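Local coordinates for esterase family protein (Staphylococcus aureus, PDB 7L0A) that probably hydrolyses S-formylglutathione to formate and glutathione, acting as a serine esterase of the alpha/beta-hydrolase kind, at residues B[146-154]-B[247-258]. Residues are numbered along the deposited sequence; the frame is centred on the assembly and turned at random.
Sequences FAKAVPLSA and WDQAIKRAITWM
Trp247 and Ser153 make a polar bond at one end of this contact, Lys148 and Met258 another at the opposite end. In the first, the indole NE1 of Trp247 donates to Ser153 OG over 2.9 Å; the N-H...O angle of 171° and an acceptor in the ring plane make it a nearly straight bond, which helps to fix how the indole is turned. In the second, Lys148, extended beyond CG, delivers NZ to the last turn of helix 244-259, 3.0 Å from Met258 O and above that carbonyl's plane; a weaker bond reaches Trp257 O. On its way the lysine passes over one face of Trp257, with CD 4.2 Å from the centroid of the six-membered ring, a CH-pi contact.

The axes of strand 148-152 and segment 247-258 run antiparallel (168°) and come within 9.8 Å, consistent with the alpha/beta-hydrolase fold, whose C-terminal helix 244-259 here packs on strand 148-152 of the central sheet. Ser153, just past the strand, also touches Asp213, and Trp247 packs edge-to-face with His242, both predicted members of the charge relay, so the NE1–OG bond lies beside the probable active site.

Between the polar ends the packing is apolar. Val150 divides its branches: CG1, anti to the backbone N (chi1 -177°), meets Ala254 CB at 3.8 Å, while CG2 lies 3.6 Å from Trp257 CZ3 and also touches Met258 CE. Leu152 sends CD2 to Ala250 CB at 3.9 Å and CD1 to Ile251 CD1. Trp257 NE1 is hydrogen-bonded to Gln234 OE1, outside the two segments.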
loop_
_atom_site.group_PDB
_atom_site.type_symbol
_atom_site.label_atom_id
_atom_site.label_comp_id
_atom_site.label_asym_id
_atom_site.label_seq_id
_atom_site.Cartn_x
_atom_site.Cartn_y
_atom_site.Cartn_z
ATOM N N PHE B 146 -10.377 13.012 -15.073
ATOM C CA PHE B 146 -10.296 13.869 -13.899
ATOM C C PHE B 146 -11.344 14.967 -13.994
ATOM O O PHE B 146 -11.441 15.653 -15.014
ATOM C CB PHE B 146 -8.918 14.507 -13.769
ATOM C CG PHE B 146 -7.799 13.515 -13.681
ATOM C CD1 PHE B 146 -7.546 12.844 -12.502
ATOM C CD2 PHE B 146 -7.008 13.251 -14.786
ATOM C CE1 PHE B 146 -6.532 11.936 -12.423
ATOM C CE2 PHE B 146 -5.980 12.338 -14.721
ATOM C CZ PHE B 146 -5.727 11.684 -13.519
ATOM N N ALA B 147 -12.103 15.150 -12.913
ATOM C CA ALA B 147 -13.125 16.183 -12.894
ATOM C C ALA B 147 -12.538 17.556 -12.614
ATOM O O ALA B 147 -13.126 18.576 -13.018
ATOM C CB ALA B 147 -14.175 15.867 -11.837
ATOM N N LYS B 148 -11.418 17.594 -11.910
ATOM C CA LYS B 148 -10.827 18.835 -11.427
ATOM C C LYS B 148 -9.315 18.675 -11.460
ATOM O O LYS B 148 -8.798 17.586 -11.181
ATOM C CB LYS B 148 -11.272 19.188 -10.015
ATOM C CG LYS B 148 -12.782 19.324 -9.888
ATOM C CD LYS B 148 -13.179 19.686 -8.470
ATOM C CE LYS B 148 -14.687 19.608 -8.314
ATOM N NZ LYS B 148 -15.157 20.334 -7.104
ATOM N N ALA B 149 -8.614 19.766 -11.770
ATOM C CA ALA B 149 -7.156 19.804 -11.880
ATOM C C ALA B 149 -6.657 21.102 -11.267
ATOM O O ALA B 149 -7.239 22.168 -11.516
ATOM C CB ALA B 149 -6.728 19.715 -13.367
ATOM N N VAL B 150 -5.580 21.020 -10.494
ATOM C CA VAL B 150 -5.035 22.150 -9.758
ATOM C C VAL B 150 -3.536 22.274 -10.027
ATOM O O VAL B 150 -2.690 21.719 -9.303
ATOM C CB VAL B 150 -5.288 22.005 -8.245
ATOM C CG1 VAL B 150 -4.779 23.227 -7.511
ATOM C CG2 VAL B 150 -6.767 21.794 -7.946
ATOM N N PRO B 151 -3.142 23.026 -11.052
ATOM C CA PRO B 151 -1.717 23.341 -11.241
ATOM C C PRO B 151 -1.265 24.419 -10.264
ATOM O O PRO B 151 -1.876 25.488 -10.184
ATOM C CB PRO B 151 -1.644 23.851 -12.699
ATOM C CG PRO B 151 -2.931 23.470 -13.312
ATOM C CD PRO B 151 -3.953 23.450 -12.204
ATOM N N LEU B 152 -0.189 24.136 -9.546
ATOM C CA LEU B 152 0.396 25.024 -8.548
ATOM C C LEU B 152 1.753 25.483 -9.059
ATOM O O LEU B 152 2.618 24.651 -9.349
ATOM C CB LEU B 152 0.572 24.298 -7.212
ATOM C CG LEU B 152 -0.669 23.702 -6.557
ATOM C CD1 LEU B 152 -0.198 22.984 -5.277
ATOM C CD2 LEU B 152 -1.682 24.743 -6.246
ATOM N N SER B 153 1.970 26.790 -9.111
ATOM C CA SER B 153 3.272 27.337 -9.475
ATOM C C SER B 153 3.845 26.613 -10.692
ATOM O O SER B 153 5.024 26.220 -10.705
ATOM C CB SER B 153 4.245 27.230 -8.299
ATOM O OG SER B 153 3.627 27.696 -7.104
ATOM N N ALA B 154 2.995 26.459 -11.718
ATOM C CA ALA B 154 3.265 25.501 -12.778
ATOM C C ALA B 154 4.191 26.064 -13.855
ATOM O O ALA B 154 4.275 27.272 -14.090
ATOM C CB ALA B 154 1.961 25.030 -13.426
ATOM N N TRP B 247 3.249 25.923 -0.978
ATOM C CA TRP B 247 2.470 24.761 -1.398
ATOM C C TRP B 247 1.691 24.131 -0.240
ATOM O O TRP B 247 0.630 23.551 -0.479
ATOM C CB TRP B 247 3.361 23.710 -2.108
ATOM C CG TRP B 247 3.997 24.341 -3.339
ATOM C CD1 TRP B 247 3.392 25.176 -4.203
ATOM C CD2 TRP B 247 5.368 24.257 -3.741
ATOM N NE1 TRP B 247 4.296 25.619 -5.144
ATOM C CE2 TRP B 247 5.509 25.050 -4.896
ATOM C CE3 TRP B 247 6.478 23.564 -3.268
ATOM C CZ2 TRP B 247 6.717 25.199 -5.547
ATOM C CZ3 TRP B 247 7.670 23.710 -3.897
ATOM C CH2 TRP B 247 7.788 24.517 -5.059
ATOM N N ASP B 248 2.131 24.316 1.023
ATOM C CA ASP B 248 1.316 23.831 2.137
ATOM C C ASP B 248 -0.019 24.573 2.198
ATOM O O ASP B 248 -1.090 23.955 2.283
ATOM C CB ASP B 248 2.094 24.002 3.439
ATOM C CG ASP B 248 1.331 23.544 4.660
ATOM O OD1 ASP B 248 0.661 22.498 4.645
ATOM O OD2 ASP B 248 1.427 24.247 5.700
ATOM N N GLN B 249 0.034 25.901 2.119
ATOM C CA GLN B 249 -1.173 26.716 2.117
ATOM C C GLN B 249 -2.045 26.444 0.905
ATOM O O GLN B 249 -3.281 26.375 1.010
ATOM C CB GLN B 249 -0.800 28.201 2.117
ATOM C CG GLN B 249 0.004 28.680 3.301
ATOM C CD GLN B 249 0.480 30.118 3.121
ATOM O OE1 GLN B 249 1.680 30.377 3.019
ATOM N NE2 GLN B 249 -0.463 31.055 3.072
ATOM N N ALA B 250 -1.413 26.324 -0.268
ATOM C CA ALA B 250 -2.145 26.160 -1.513
ATOM C C ALA B 250 -2.826 24.801 -1.583
ATOM O O ALA B 250 -3.961 24.696 -2.058
ATOM C CB ALA B 250 -1.202 26.349 -2.705
ATOM N N ILE B 251 -2.157 23.744 -1.111
ATOM C CA ILE B 251 -2.778 22.424 -1.191
ATOM C C ILE B 251 -3.900 22.290 -0.177
ATOM O O ILE B 251 -4.881 21.568 -0.434
ATOM C CB ILE B 251 -1.725 21.317 -1.055
ATOM C CG1 ILE B 251 -2.206 19.976 -1.626
ATOM C CG2 ILE B 251 -1.264 21.102 0.362
ATOM C CD1 ILE B 251 -2.392 19.987 -3.161
ATOM N N LYS B 252 -3.815 22.991 0.961
ATOM C CA LYS B 252 -4.961 23.009 1.860
ATOM C C LYS B 252 -6.179 23.618 1.178
ATOM O O LYS B 252 -7.281 23.063 1.235
ATOM C CB LYS B 252 -4.613 23.768 3.141
ATOM C CG LYS B 252 -5.752 23.911 4.153
ATOM C CD LYS B 252 -5.320 24.841 5.285
ATOM C CE LYS B 252 -6.481 25.228 6.192
ATOM N NZ LYS B 252 -7.034 24.039 6.882
ATOM N N ARG B 253 -5.995 24.769 0.515
ATOM C CA ARG B 253 -7.089 25.411 -0.207
ATOM C C ARG B 253 -7.593 24.533 -1.335
ATOM O O ARG B 253 -8.809 24.395 -1.534
ATOM C CB ARG B 253 -6.624 26.774 -0.714
ATOM C CG ARG B 253 -7.469 27.378 -1.793
ATOM C CD ARG B 253 -8.813 27.858 -1.258
ATOM N NE ARG B 253 -9.648 28.299 -2.380
ATOM C CZ ARG B 253 -10.903 27.920 -2.576
ATOM N NH1 ARG B 253 -11.500 27.103 -1.723
ATOM N NH2 ARG B 253 -11.560 28.377 -3.629
ATOM N N ALA B 254 -6.663 23.916 -2.070
ATOM C CA ALA B 254 -7.028 23.075 -3.193
ATOM C C ALA B 254 -7.884 21.890 -2.764
ATOM O O ALA B 254 -8.849 21.541 -3.449
ATOM C CB ALA B 254 -5.771 22.591 -3.896
ATOM N N ILE B 255 -7.558 21.266 -1.635
ATOM C CA ILE B 255 -8.306 20.091 -1.203
ATOM C C ILE B 255 -9.710 20.484 -0.801
ATOM O O ILE B 255 -10.674 19.808 -1.162
ATOM C CB ILE B 255 -7.550 19.374 -0.069
ATOM C CG1 ILE B 255 -6.371 18.585 -0.669
ATOM C CG2 ILE B 255 -8.485 18.422 0.694
ATOM C CD1 ILE B 255 -5.412 18.011 0.348
ATOM N N THR B 256 -9.858 21.599 -0.079
ATOM C CA THR B 256 -11.201 22.089 0.234
ATOM C C THR B 256 -12.013 22.342 -1.035
ATOM O O THR B 256 -13.191 21.962 -1.130
ATOM C CB THR B 256 -11.110 23.355 1.069
ATOM O OG1 THR B 256 -10.370 23.073 2.264
ATOM C CG2 THR B 256 -12.506 23.844 1.423
ATOM N N TRP B 257 -11.393 22.965 -2.036
ATOM C CA TRP B 257 -12.073 23.256 -3.296
ATOM C C TRP B 257 -12.447 21.979 -4.035
ATOM O O TRP B 257 -13.554 21.877 -4.591
ATOM C CB TRP B 257 -11.166 24.159 -4.128
ATOM C CG TRP B 257 -11.646 24.454 -5.509
ATOM C CD1 TRP B 257 -12.513 25.444 -5.879
ATOM C CD2 TRP B 257 -11.268 23.783 -6.714
ATOM N NE1 TRP B 257 -12.713 25.412 -7.244
ATOM C CE2 TRP B 257 -11.949 24.406 -7.777
ATOM C CE3 TRP B 257 -10.412 22.717 -7.000
ATOM C CZ2 TRP B 257 -11.817 23.986 -9.094
ATOM C CZ3 TRP B 257 -10.261 22.325 -8.319
ATOM C CH2 TRP B 257 -10.963 22.951 -9.347
ATOM N N MET B 258 -11.559 20.997 -4.034
ATOM C CA MET B 258 -11.797 19.759 -4.759
ATOM C C MET B 258 -13.054 19.043 -4.288
ATOM O O MET B 258 -13.823 18.518 -5.098
ATOM C CB MET B 258 -10.628 18.804 -4.554
ATOM C CG MET B 258 -9.455 19.008 -5.419
ATOM S SD MET B 258 -8.206 17.849 -4.805
ATOM C CE MET B 258 -6.796 18.888 -5.140
#